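Local coordinates for F-actin-capping protein subunit alpha (Dictyostelium discoideum, PDB 4AKR) that binds the fast-growing barbed ends of actin filaments independently of Ca2+ and blocks subunit exchange there, without severing the filaments, at residues E6-A11 and S38-S43; T61-A66 and N84-T89; G145-V150 and T172-P177; R166-W171 and Q189-Y194. All blocks are in the same frame, centred on the assembly; numbering follows the deposited sequence.

How the contacts relate
The four contacts follow the build of the subunit from its N-terminal helices into its main sheet. Contact 1 is the most remote: it pins a loop against the first helix, with its nearest atoms about 16 Å from those of contact 4. Contact 2 seats a small hairpin on a separate four-stranded sheet, about 9 Å from contact 4 between nearest atoms. Contacts 3 and 4 share strand 163-175, their centres about 23 Å apart, and meet where Val-150 N lies 2.7 Å from Trp-171 O, probably hydrogen-bonded. None of the four includes the C-terminal region through which capping proteins of this family grip actin; they show how the folded body of the subunit is packed.

Contact 1. Residues E6-A11 and S38-S43; sequences ELVQIA and SLLNAS
Val-8 is the bump of this contact, and the hollow that takes it is made by a turn of main chain with two leucines. Helix 4-16 presents the valine from its flank, CG1 anti to the backbone N (chi1 163°), which leaves CG2 anti to the carbonyl carbon, the branch that meets the loop. This methyl settles against the type I turn from Ser-38 to Asn-41, in the notch between Leu-39 and the CD1 branch of Leu-40. The turn is closed by its own hydrogen bond, Asn-41 N to Ser-38 O, 3.0 Å long. Val-8 CG2 stands 3.1 Å from Leu-39 O, a tight fit, and 3.9 Å from Leu-39 CB. The same methyl is met by Leu-40 CD1, also at 3.9 Å. Leu-40 is forked over the helix: CD1 goes to Val-8, while its other branch, CD2, rests 3.9 Å from Ala-11 CB, one turn further on. Leu-34 packs against both Leu-40 and Ala-11, and Leu-7 on the neighbouring flank touches Pro-35 and an apolar side chain of the other protein chain. The loop between helices 23-31 and 44-55 is thereby fastened to the first helix of the chain. The side chains that meet are aliphatic, and the closest polar atom, Leu-39 O, meets a methyl; with Ser-43 OG buried near Val-8 CG1 without polar partner in the model, cohesion probably comes largely from shape fit and the exclusion of water.

Contact 2. Residues T61-A66 and N84-T89; sequences TSKGSA and NKQVIT
The tip of Ile-88, CD1, fits into the corner formed by Thr-61 CG2 (3.5 Å) and Ala-66 CB (3.7 Å), the threonine methyl crossing the isoleucine roughly at a right angle. Beside this apolar patch Thr-61 and Gln-86 approach tip to tip, and the aliphatic part of Lys-63 slides past Asn-84 in the opposite direction, with Lys-63 CD 3.9 Å from Asn-84 CB. Thr-61 is positioned by its own hairpin. Strands 58-61 and 64-67 are joined by a type I turn, and OG1 sits between the backbone N and the carbonyl carbon (chi1 70°), where it accepts from Lys-63 N at 3.2 Å, making an ST turn, and donates to Gly-64 O at 2.7 Å. Gly-64 O also receives Thr-61 N, so two donors grip one carbonyl. An alanine in place of Thr-61 would remove both OG1 bonds and the methyl on Ile-88, and would probably loosen the turn and its seating. The partner strand, 86-91, belongs to a four-stranded antiparallel sheet. There, Lys-85 and Gln-86 both face Asp-81 in a G1 beta bulge, and Ile-88 pairs through its backbone with Tyr-79.

Contact 3. Residues G145-V150 and T172-P177; sequences GIKITV and TCTFKP
Strands 145-158 and 163-175 form an antiparallel beta hairpin within the five-stranded sheet of the subunit, and their far ends meet here, running antiparallel, 164° between their N-to-C directions. Thr-172, the first residue of the second segment, makes a non-hydrogen-bonded pair with Thr-149; its CG2, anti to the backbone N, crosses obliquely under the stem of Lys-147, 3.6 Å from CD. Cys-173 follows on the other face, paired with Ile-148 by two main-chain bonds: Ile-148 N to Cys-173 O at 2.7 Å and the return from Cys-173 N to Ile-148 O at 2.8 Å. Thr-174 returns to the face of Lys-147 and Thr-149, and its CA-H points at Ile-146 O, 3.3 Å from CA. With Phe-175 the side chains are again on the Ile-146 and Ile-148 face, the one turned to helix 112-129, where Tyr-114 meets the phenyl edge to face. The ring takes the crowded first torsion (chi1 58°), which swings it over to the opposing strand. There Ile-146 CB lies above one face, near the rim, whereas Ile-148 CG1 reaches the edge, 3.7 Å from CE1. The backbone of Phe-175 donates to Ile-146 O at 3.0 Å and accepts a practically straight bond (179°) from Ile-146 N. Lys-176 stands opposite Gly-145, where a CB would clash with Phe-175 O; the backbone angles of the glycine would also jam a CB against the preceding carbonyl. Pro-177 closes the contact, its CB 4.2 Å from Ile-146 CD1.

Contact 4. Residues R166-W171 and Q189-Y194; sequences RWRSVW and QVNVHY
Arg-168 owes its place to a single bend. CG is anti to the carbonyl carbon and the chain runs straight until chi3 (-74°), which folds the guanidinium across to the neighbouring strand. It lies stacked on the Gln-189 amide, the two planes 28° apart, with OE1 over one face; the Asn-191 amide meets it at the edge. NE donates to a water oxygen 2.9 Å away, which donates a hydrogen bond to Gln-189 O, while NH1 is held by Ser-54 O. On the opposite face of the sheet Trp-167 has CG anti to the backbone N (chi1 178°), so the indole lies where Val-190 CG2 can rest on it, a CH-pi contact 3.9 Å from the centroid of the six-membered ring. Trp-167 NE1 reaches Ser-169 OG at 2.8 Å nearly in the ring plane, and that oxygen is tied to Glu-232, which fixes the rotation of the ring. An alanine in place of Trp-167 would remove the ring that meets Val-190, Tyr-130 and a basic side chain of the other protein chain, together with the NE1 bond, and would probably leave this face of the sheet and the chain interface less well packed. Between the two layers run four backbone bonds, pairing Arg-166 with Asn-191 and Arg-168 with Gln-189: the antiparallel hairpin of strands 163-175 and 181-194, inside the five-stranded sheet of the capping-protein fold.

Contact 1. Residues E6-A11 and S38-S43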
loop_
_atom_site.group_PDB
_atom_site.type_symbol
_atom_site.label_atom_id
_atom_site.label_comp_id
_atom_site.label_asym_id
_atom_site.label_seq_id
_atom_site.Cartn_x
_atom_site.Cartn_y
_atom_site.Cartn_z
ATOM N N GLU A 6 -3.949 24.918 5.236
ATOM C CA GLU A 6 -4.625 23.641 5.024
ATOM C C GLU A 6 -3.971 22.932 3.837
ATOM O O GLU A 6 -3.705 21.732 3.892
ATOM C CB GLU A 6 -6.117 23.867 4.770
ATOM C CG GLU A 6 -6.871 24.381 5.991
ATOM C CD GLU A 6 -8.345 24.592 5.711
ATOM O OE1 GLU A 6 -8.660 25.405 4.823
ATOM O OE2 GLU A 6 -9.186 23.948 6.370
ATOM N N LEU A 7 -3.709 23.692 2.775
ATOM C CA LEU A 7 -3.056 23.163 1.586
ATOM C C LEU A 7 -1.654 22.684 1.953
ATOM O O LEU A 7 -1.129 21.744 1.345
ATOM C CB LEU A 7 -2.964 24.235 0.501
ATOM C CG LEU A 7 -4.292 24.681 -0.109
ATOM C CD1 LEU A 7 -4.022 25.671 -1.237
ATOM C CD2 LEU A 7 -5.059 23.465 -0.631
ATOM N N VAL A 8 -1.052 23.332 2.950
ATOM C CA VAL A 8 0.282 22.957 3.421
ATOM C C VAL A 8 0.234 21.625 4.171
ATOM O O VAL A 8 1.117 20.783 4.012
ATOM C CB VAL A 8 0.874 24.040 4.355
ATOM C CG1 VAL A 8 2.037 23.469 5.153
ATOM C CG2 VAL A 8 1.335 25.235 3.529
ATOM N N GLN A 9 -0.801 21.428 4.981
ATOM C CA GLN A 9 -0.926 20.188 5.734
ATOM C C GLN A 9 -1.212 19.017 4.802
ATOM O O GLN A 9 -0.794 17.891 5.073
ATOM C CB GLN A 9 -2.045 20.284 6.767
ATOM C CG GLN A 9 -2.204 19.016 7.615
ATOM C CD GLN A 9 -1.071 18.819 8.613
ATOM O OE1 GLN A 9 -0.873 19.643 9.505
ATOM N NE2 GLN A 9 -0.326 17.725 8.468
ATOM N N ILE A 10 -1.929 19.276 3.711
ATOM C CA ILE A 10 -2.255 18.209 2.760
ATOM C C ILE A 10 -0.967 17.663 2.140
ATOM O O ILE A 10 -0.721 16.453 2.151
ATOM C CB ILE A 10 -3.191 18.716 1.626
ATOM C CG1 ILE A 10 -4.554 19.090 2.209
ATOM C CG2 ILE A 10 -3.364 17.635 0.554
ATOM C CD1 ILE A 10 -5.527 19.621 1.193
ATOM N N ALA A 11 -0.145 18.574 1.621
ATOM C CA ALA A 11 1.122 18.215 0.995
ATOM C C ALA A 11 2.116 17.577 1.959
ATOM O O ALA A 11 2.942 16.776 1.544
ATOM C CB ALA A 11 1.746 19.442 0.345
ATOM N N SER A 38 6.494 28.393 -2.223
ATOM C CA SER A 38 6.843 28.988 -0.942
ATOM C C SER A 38 5.968 28.471 0.190
ATOM O O SER A 38 6.301 28.640 1.361
ATOM C CB SER A 38 6.727 30.511 -1.019
ATOM O OG SER A 38 5.374 30.906 -1.156
ATOM N N LEU A 39 4.849 27.840 -0.160
ATOM C CA LEU A 39 3.928 27.302 0.842
ATOM C C LEU A 39 4.592 26.372 1.855
ATOM O O LEU A 39 4.228 26.369 3.028
ATOM C CB LEU A 39 2.777 26.556 0.159
ATOM C CG LEU A 39 1.723 27.405 -0.551
ATOM C CD1 LEU A 39 0.734 26.505 -1.283
ATOM C CD2 LEU A 39 1.007 28.269 0.473
ATOM N N LEU A 40 5.556 25.576 1.404
ATOM C CA LEU A 40 6.233 24.642 2.297
ATOM C C LEU A 40 7.662 25.069 2.597
ATOM O O LEU A 40 8.514 24.235 2.919
ATOM C CB LEU A 40 6.250 23.239 1.684
ATOM C CG LEU A 40 4.974 22.400 1.740
ATOM C CD1 LEU A 40 3.765 23.210 1.273
ATOM C CD2 LEU A 40 5.177 21.157 0.876
ATOM N N ASN A 41 7.920 26.368 2.496
ATOM C CA ASN A 41 9.254 26.887 2.744
ATOM C C ASN A 41 9.494 27.133 4.221
ATOM O O ASN A 41 10.376 27.897 4.588
ATOM C CB ASN A 41 9.465 28.177 1.950
ATOM C CG ASN A 41 10.607 28.062 0.951
ATOM O OD1 ASN A 41 10.744 27.046 0.259
ATOM N ND2 ASN A 41 11.430 29.106 0.867
ATOM N N ALA A 42 8.711 26.472 5.065
ATOM C CA ALA A 42 8.848 26.627 6.504
ATOM C C ALA A 42 8.606 25.299 7.206
ATOM O O ALA A 42 8.905 25.148 8.393
ATOM C CB ALA A 42 7.858 27.668 7.003
ATOM N N SER A 43 8.086 24.334 6.455
ATOM C CA SER A 43 7.765 23.013 6.995
ATOM C C SER A 43 8.698 21.907 6.493
ATOM O O SER A 43 8.891 20.888 7.167
ATOM C CB SER A 43 6.322 22.657 6.627
ATOM O OG SER A 43 6.165 22.680 5.215
#

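Contact 2. Residues T61-A66 and N84-T89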
loop_
_atom_site.group_PDB
_atom_site.type_symbol
_atom_site.label_atom_id
_atom_site.label_comp_id
_atom_site.label_asym_id
_atom_site.label_seq_id
_atom_site.Cartn_x
_atom_site.Cartn_y
_atom_site.Cartn_z
ATOM N N THR A 61 30.031 7.587 3.268
ATOM C CA THR A 61 31.012 8.518 3.812
ATOM C C THR A 61 32.368 8.033 3.317
ATOM O O THR A 61 32.465 6.974 2.699
ATOM C CB THR A 61 31.045 8.524 5.354
ATOM O OG1 THR A 61 31.591 7.285 5.823
ATOM C CG2 THR A 61 29.653 8.731 5.923
ATOM N N SER A 62 33.410 8.805 3.596
ATOM C CA SER A 62 34.757 8.441 3.173
ATOM C C SER A 62 35.217 7.121 3.795
ATOM O O SER A 62 36.107 6.456 3.264
ATOM C CB SER A 62 35.745 9.554 3.545
ATOM O OG SER A 62 35.389 10.784 2.925
ATOM N N LYS A 63 34.597 6.743 4.909
ATOM C CA LYS A 63 34.958 5.517 5.617
ATOM C C LYS A 63 33.976 4.375 5.445
ATOM O O LYS A 63 34.105 3.345 6.107
ATOM C CB LYS A 63 35.112 5.798 7.111
ATOM C CG LYS A 63 36.348 6.580 7.472
ATOM C CD LYS A 63 36.302 7.003 8.925
ATOM C CE LYS A 63 37.591 7.677 9.323
ATOM N NZ LYS A 63 38.721 6.727 9.162
ATOM N N GLY A 64 32.994 4.553 4.571
ATOM C CA GLY A 64 32.014 3.505 4.360
ATOM C C GLY A 64 30.586 3.970 4.594
ATOM O O GLY A 64 30.337 5.136 4.903
ATOM N N SER A 65 29.648 3.039 4.467
ATOM C CA SER A 65 28.234 3.336 4.639
ATOM C C SER A 65 27.831 3.567 6.094
ATOM O O SER A 65 28.482 3.078 7.014
ATOM C CB SER A 65 27.406 2.198 4.049
ATOM O OG SER A 65 27.797 0.958 4.609
ATOM N N ALA A 66 26.762 4.335 6.286
ATOM C CA ALA A 66 26.235 4.619 7.620
ATOM C C ALA A 66 24.727 4.847 7.541
ATOM O O ALA A 66 24.155 4.950 6.449
ATOM C CB ALA A 66 26.912 5.842 8.216
ATOM N N ASN A 84 32.778 4.176 13.072
ATOM C CA ASN A 84 33.905 4.883 12.487
ATOM C C ASN A 84 34.275 6.132 13.279
ATOM O O ASN A 84 34.955 7.025 12.765
ATOM C CB ASN A 84 33.583 5.252 11.040
ATOM C CG ASN A 84 33.178 4.051 10.212
ATOM O OD1 ASN A 84 32.041 3.958 9.744
ATOM N ND2 ASN A 84 34.101 3.118 10.031
ATOM N N LYS A 85 33.838 6.182 14.535
ATOM C CA LYS A 85 34.127 7.308 15.412
ATOM C C LYS A 85 34.016 8.642 14.694
ATOM O O LYS A 85 34.976 9.417 14.657
ATOM C CB LYS A 85 35.531 7.174 16.000
ATOM C CG LYS A 85 35.712 5.978 16.925
ATOM C CD LYS A 85 37.015 6.087 17.697
ATOM C CE LYS A 85 38.211 5.711 16.855
ATOM N NZ LYS A 85 38.316 4.227 16.765
ATOM N N GLN A 86 32.850 8.917 14.121
ATOM C CA GLN A 86 32.662 10.170 13.410
ATOM C C GLN A 86 31.266 10.757 13.552
ATOM O O GLN A 86 30.325 10.094 13.987
ATOM C CB GLN A 86 32.996 9.993 11.921
ATOM C CG GLN A 86 32.111 9.014 11.167
ATOM C CD GLN A 86 32.525 8.863 9.707
ATOM O OE1 GLN A 86 31.950 8.072 8.960
ATOM N NE2 GLN A 86 33.527 9.627 9.297
ATOM N N VAL A 87 31.158 12.025 13.183
ATOM C CA VAL A 87 29.905 12.756 13.233
ATOM C C VAL A 87 29.627 13.173 11.805
ATOM O O VAL A 87 30.455 13.831 11.158
ATOM C CB VAL A 87 30.010 14.009 14.112
ATOM C CG1 VAL A 87 28.775 14.871 13.929
ATOM C CG2 VAL A 87 30.151 13.602 15.566
ATOM N N ILE A 88 28.462 12.772 11.314
ATOM C CA ILE A 88 28.070 13.077 9.947
ATOM C C ILE A 88 27.063 14.213 9.892
ATOM O O ILE A 88 26.033 14.174 10.571
ATOM C CB ILE A 88 27.451 11.834 9.288
ATOM C CG1 ILE A 88 28.458 10.687 9.318
ATOM C CG2 ILE A 88 27.039 12.144 7.870
ATOM C CD1 ILE A 88 27.877 9.344 8.902
ATOM N N THR A 89 27.383 15.238 9.108
ATOM C CA THR A 89 26.483 16.367 8.919
ATOM C C THR A 89 25.699 15.990 7.664
ATOM O O THR A 89 26.289 15.560 6.661
ATOM C CB THR A 89 27.261 17.689 8.707
ATOM O OG1 THR A 89 28.112 17.915 9.838
ATOM C CG2 THR A 89 26.294 18.873 8.578
#

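Contact 3. Residues G145-V150 and T172-P177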
loop_
_atom_site.group_PDB
_atom_site.type_symbol
_atom_site.label_atom_id
_atom_site.label_comp_id
_atom_site.label_asym_id
_atom_site.label_seq_id
_atom_site.Cartn_x
_atom_site.Cartn_y
_atom_site.Cartn_z
ATOM N N GLY A 145 21.306 0.550 33.921
ATOM C CA GLY A 145 22.600 0.105 33.427
ATOM C C GLY A 145 22.952 0.619 32.043
ATOM O O GLY A 145 23.110 1.825 31.844
ATOM N N ILE A 146 23.070 -0.293 31.082
ATOM C CA ILE A 146 23.415 0.083 29.711
ATOM C C ILE A 146 22.367 -0.253 28.655
ATOM O O ILE A 146 21.803 -1.351 28.642
ATOM C CB ILE A 146 24.727 -0.595 29.257
ATOM C CG1 ILE A 146 25.891 -0.097 30.111
ATOM C CG2 ILE A 146 24.977 -0.310 27.774
ATOM C CD1 ILE A 146 27.159 -0.902 29.939
ATOM N N LYS A 147 22.122 0.696 27.759
ATOM C CA LYS A 147 21.187 0.470 26.673
ATOM C C LYS A 147 21.946 0.470 25.344
ATOM O O LYS A 147 22.578 1.459 24.976
ATOM C CB LYS A 147 20.098 1.546 26.636
ATOM C CG LYS A 147 19.173 1.386 25.428
ATOM C CD LYS A 147 18.033 2.405 25.386
ATOM C CE LYS A 147 18.534 3.808 25.097
ATOM N NZ LYS A 147 17.408 4.752 24.856
ATOM N N ILE A 148 21.899 -0.652 24.633
ATOM C CA ILE A 148 22.558 -0.753 23.335
ATOM C C ILE A 148 21.472 -0.843 22.284
ATOM O O ILE A 148 20.662 -1.760 22.315
ATOM C CB ILE A 148 23.446 -2.014 23.237
ATOM C CG1 ILE A 148 24.536 -1.961 24.312
ATOM C CG2 ILE A 148 24.062 -2.117 21.841
ATOM C CD1 ILE A 148 25.385 -0.707 24.261
ATOM N N THR A 149 21.444 0.120 21.366
ATOM C CA THR A 149 20.441 0.143 20.311
ATOM C C THR A 149 21.006 -0.303 18.964
ATOM O O THR A 149 21.955 0.293 18.447
ATOM C CB THR A 149 19.845 1.554 20.155
ATOM O OG1 THR A 149 19.392 2.024 21.430
ATOM C CG2 THR A 149 18.669 1.529 19.191
ATOM N N VAL A 150 20.411 -1.351 18.399
ATOM C CA VAL A 150 20.833 -1.899 17.117
ATOM C C VAL A 150 19.821 -1.581 16.014
ATOM O O VAL A 150 18.647 -1.952 16.102
ATOM C CB VAL A 150 20.985 -3.426 17.184
ATOM C CG1 VAL A 150 21.578 -3.942 15.896
ATOM C CG2 VAL A 150 21.846 -3.812 18.363
ATOM N N THR A 172 16.428 -2.846 20.800
ATOM C CA THR A 172 16.955 -2.104 21.932
ATOM C C THR A 172 17.267 -3.085 23.039
ATOM O O THR A 172 16.365 -3.726 23.569
ATOM C CB THR A 172 15.929 -1.093 22.412
ATOM O OG1 THR A 172 15.596 -0.225 21.321
ATOM C CG2 THR A 172 16.472 -0.293 23.576
ATOM N N CYS A 173 18.547 -3.192 23.386
ATOM C CA CYS A 173 18.994 -4.131 24.407
ATOM C C CYS A 173 19.455 -3.449 25.689
ATOM O O CYS A 173 20.424 -2.680 25.685
ATOM C CB CYS A 173 20.128 -4.982 23.845
ATOM S SG CYS A 173 19.834 -5.521 22.145
ATOM N N THR A 174 18.771 -3.759 26.790
ATOM C CA THR A 174 19.083 -3.169 28.087
ATOM C C THR A 174 19.589 -4.213 29.079
ATOM O O THR A 174 19.085 -5.340 29.131
ATOM C CB THR A 174 17.847 -2.462 28.672
ATOM O OG1 THR A 174 17.381 -1.468 27.749
ATOM C CG2 THR A 174 18.203 -1.774 29.971
ATOM N N PHE A 175 20.585 -3.839 29.874
ATOM C CA PHE A 175 21.158 -4.778 30.834
ATOM C C PHE A 175 22.080 -4.164 31.880
ATOM O O PHE A 175 22.639 -3.086 31.690
ATOM C CB PHE A 175 21.930 -5.856 30.076
ATOM C CG PHE A 175 23.033 -5.310 29.205
ATOM C CD1 PHE A 175 22.754 -4.829 27.926
ATOM C CD2 PHE A 175 24.348 -5.265 29.664
ATOM C CE1 PHE A 175 23.773 -4.311 27.111
ATOM C CE2 PHE A 175 25.379 -4.749 28.858
ATOM C CZ PHE A 175 25.087 -4.273 27.581
ATOM N N LYS A 176 22.210 -4.870 32.997
ATOM C CA LYS A 176 23.098 -4.467 34.083
ATOM C C LYS A 176 24.405 -5.152 33.683
ATOM O O LYS A 176 24.432 -6.362 33.463
ATOM C CB LYS A 176 22.589 -5.028 35.416
ATOM C CG LYS A 176 23.430 -4.668 36.639
ATOM C CD LYS A 176 22.802 -5.243 37.913
ATOM C CE LYS A 176 23.491 -4.747 39.182
ATOM N NZ LYS A 176 22.760 -5.202 40.405
ATOM N N PRO A 177 25.496 -4.388 33.554
ATOM C CA PRO A 177 26.756 -5.020 33.162
ATOM C C PRO A 177 27.348 -6.040 34.129
ATOM O O PRO A 177 27.518 -5.755 35.309
ATOM C CB PRO A 177 27.685 -3.826 32.922
ATOM C CG PRO A 177 27.100 -2.743 33.778
ATOM C CD PRO A 177 25.625 -2.921 33.584
#

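Contact 4. Residues R166-W171 and Q189-Y194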
loop_
_atom_site.group_PDB
_atom_site.type_symbol
_atom_site.label_atom_id
_atom_site.label_comp_id
_atom_site.label_asym_id
_atom_site.label_seq_id
_atom_site.Cartn_x
_atom_site.Cartn_y
_atom_site.Cartn_z
ATOM N N ARG A 166 11.603 -2.256 1.610
ATOM C CA ARG A 166 12.521 -1.907 2.678
ATOM C C ARG A 166 12.236 -2.803 3.863
ATOM O O ARG A 166 11.105 -3.245 4.062
ATOM C CB ARG A 166 12.362 -0.436 3.100
ATOM C CG ARG A 166 13.335 -0.028 4.209
ATOM C CD ARG A 166 13.148 1.414 4.683
ATOM N NE ARG A 166 13.681 2.420 3.760
ATOM C CZ ARG A 166 14.970 2.570 3.460
ATOM N NH1 ARG A 166 15.888 1.775 3.999
ATOM N NH2 ARG A 166 15.346 3.544 2.638
ATOM N N TRP A 167 13.281 -3.098 4.621
ATOM C CA TRP A 167 13.174 -3.906 5.824
ATOM C C TRP A 167 13.896 -3.095 6.888
ATOM O O TRP A 167 15.052 -2.713 6.706
ATOM C CB TRP A 167 13.852 -5.272 5.648
ATOM C CG TRP A 167 13.819 -6.131 6.900
ATOM C CD1 TRP A 167 14.415 -5.860 8.107
ATOM C CD2 TRP A 167 13.159 -7.398 7.057
ATOM N NE1 TRP A 167 14.163 -6.880 8.997
ATOM C CE2 TRP A 167 13.395 -7.833 8.378
ATOM C CE3 TRP A 167 12.389 -8.206 6.207
ATOM C CZ2 TRP A 167 12.891 -9.038 8.871
ATOM C CZ3 TRP A 167 11.889 -9.405 6.702
ATOM C CH2 TRP A 167 12.143 -9.806 8.020
ATOM N N ARG A 168 13.199 -2.815 7.982
ATOM C CA ARG A 168 13.770 -2.052 9.080
ATOM C C ARG A 168 13.652 -2.841 10.377
ATOM O O ARG A 168 12.576 -3.330 10.716
ATOM C CB ARG A 168 13.039 -0.718 9.251
ATOM C CG ARG A 168 13.388 0.344 8.243
ATOM C CD ARG A 168 12.469 1.543 8.394
ATOM N NE ARG A 168 11.134 1.245 7.884
ATOM C CZ ARG A 168 10.071 2.017 8.063
ATOM N NH1 ARG A 168 10.178 3.145 8.750
ATOM N NH2 ARG A 168 8.903 1.667 7.551
ATOM N N SER A 169 14.768 -2.969 11.085
ATOM C CA SER A 169 14.810 -3.659 12.370
ATOM C C SER A 169 15.489 -2.739 13.374
ATOM O O SER A 169 16.558 -2.191 13.100
ATOM C CB SER A 169 15.611 -4.965 12.286
ATOM O OG SER A 169 14.915 -5.975 11.590
ATOM N N VAL A 170 14.853 -2.547 14.525
ATOM C CA VAL A 170 15.426 -1.724 15.585
ATOM C C VAL A 170 15.284 -2.511 16.878
ATOM O O VAL A 170 14.171 -2.682 17.398
ATOM C CB VAL A 170 14.704 -0.361 15.730
ATOM C CG1 VAL A 170 15.228 0.374 16.952
ATOM C CG2 VAL A 170 14.931 0.492 14.479
ATOM N N TRP A 171 16.412 -3.028 17.365
ATOM C CA TRP A 171 16.446 -3.807 18.601
ATOM C C TRP A 171 17.129 -3.013 19.691
ATOM O O TRP A 171 18.273 -2.573 19.538
ATOM C CB TRP A 171 17.200 -5.126 18.414
ATOM C CG TRP A 171 16.441 -6.162 17.648
ATOM C CD1 TRP A 171 16.407 -6.323 16.294
ATOM C CD2 TRP A 171 15.547 -7.140 18.193
ATOM N NE1 TRP A 171 15.543 -7.338 15.960
ATOM C CE2 TRP A 171 15.001 -7.856 17.106
ATOM C CE3 TRP A 171 15.149 -7.476 19.496
ATOM C CZ2 TRP A 171 14.078 -8.888 17.277
ATOM C CZ3 TRP A 171 14.231 -8.502 19.669
ATOM C CH2 TRP A 171 13.704 -9.198 18.562
ATOM N N GLN A 189 9.763 -3.661 10.764
ATOM C CA GLN A 189 8.796 -3.106 9.821
ATOM C C GLN A 189 9.213 -3.482 8.415
ATOM O O GLN A 189 10.356 -3.244 8.019
ATOM C CB GLN A 189 8.717 -1.580 9.922
ATOM C CG GLN A 189 7.817 -1.058 11.017
ATOM C CD GLN A 189 7.784 0.463 11.063
ATOM O OE1 GLN A 189 8.757 1.101 11.455
ATOM N NE2 GLN A 189 6.661 1.049 10.656
ATOM N N VAL A 190 8.284 -4.058 7.658
ATOM C CA VAL A 190 8.569 -4.473 6.290
ATOM C C VAL A 190 7.616 -3.787 5.325
ATOM O O VAL A 190 6.401 -3.760 5.538
ATOM C CB VAL A 190 8.432 -6.004 6.141
ATOM C CG1 VAL A 190 8.887 -6.441 4.756
ATOM C CG2 VAL A 190 9.243 -6.700 7.219
ATOM N N ASN A 191 8.172 -3.241 4.252
ATOM C CA ASN A 191 7.375 -2.534 3.265
ATOM C C ASN A 191 7.691 -2.981 1.845
ATOM O O ASN A 191 8.851 -3.109 1.476
ATOM C CB ASN A 191 7.626 -1.028 3.391
ATOM C CG ASN A 191 7.272 -0.495 4.760
ATOM O OD1 ASN A 191 6.111 -0.191 5.045
ATOM N ND2 ASN A 191 8.269 -0.396 5.626
ATOM N N VAL A 192 6.650 -3.229 1.060
ATOM C CA VAL A 192 6.815 -3.618 -0.329
ATOM C C VAL A 192 5.781 -2.870 -1.153
ATOM O O VAL A 192 4.625 -2.762 -0.759
ATOM C CB VAL A 192 6.639 -5.138 -0.545
ATOM C CG1 VAL A 192 6.784 -5.468 -2.032
ATOM C CG2 VAL A 192 7.685 -5.898 0.251
ATOM N N HIS A 193 6.224 -2.368 -2.300
ATOM C CA HIS A 193 5.403 -1.598 -3.214
ATOM C C HIS A 193 5.583 -2.135 -4.633
ATOM O O HIS A 193 6.699 -2.157 -5.169
ATOM C CB HIS A 193 5.840 -0.127 -3.143
ATOM C CG HIS A 193 5.111 0.785 -4.083
ATOM N ND1 HIS A 193 3.778 0.626 -4.401
ATOM C CD2 HIS A 193 5.514 1.912 -4.716
ATOM C CE1 HIS A 193 3.394 1.618 -5.187
ATOM N NE2 HIS A 193 4.430 2.413 -5.393
ATOM N N TYR A 194 4.478 -2.579 -5.224
ATOM C CA TYR A 194 4.469 -3.098 -6.586
ATOM C C TYR A 194 3.518 -2.201 -7.360
ATOM O O TYR A 194 2.371 -2.022 -6.962
ATOM C CB TYR A 194 3.953 -4.532 -6.617
ATOM C CG TYR A 194 3.905 -5.096 -8.015
ATOM C CD1 TYR A 194 2.779 -4.909 -8.814
ATOM C CD2 TYR A 194 4.996 -5.780 -8.555
ATOM C CE1 TYR A 194 2.733 -5.383 -10.115
ATOM C CE2 TYR A 194 4.960 -6.269 -9.864
ATOM C CZ TYR A 194 3.818 -6.065 -10.639
ATOM O OH TYR A 194 3.741 -6.544 -11.933
HETATM O O HOH W 1 10.781 -1.156 6.323
#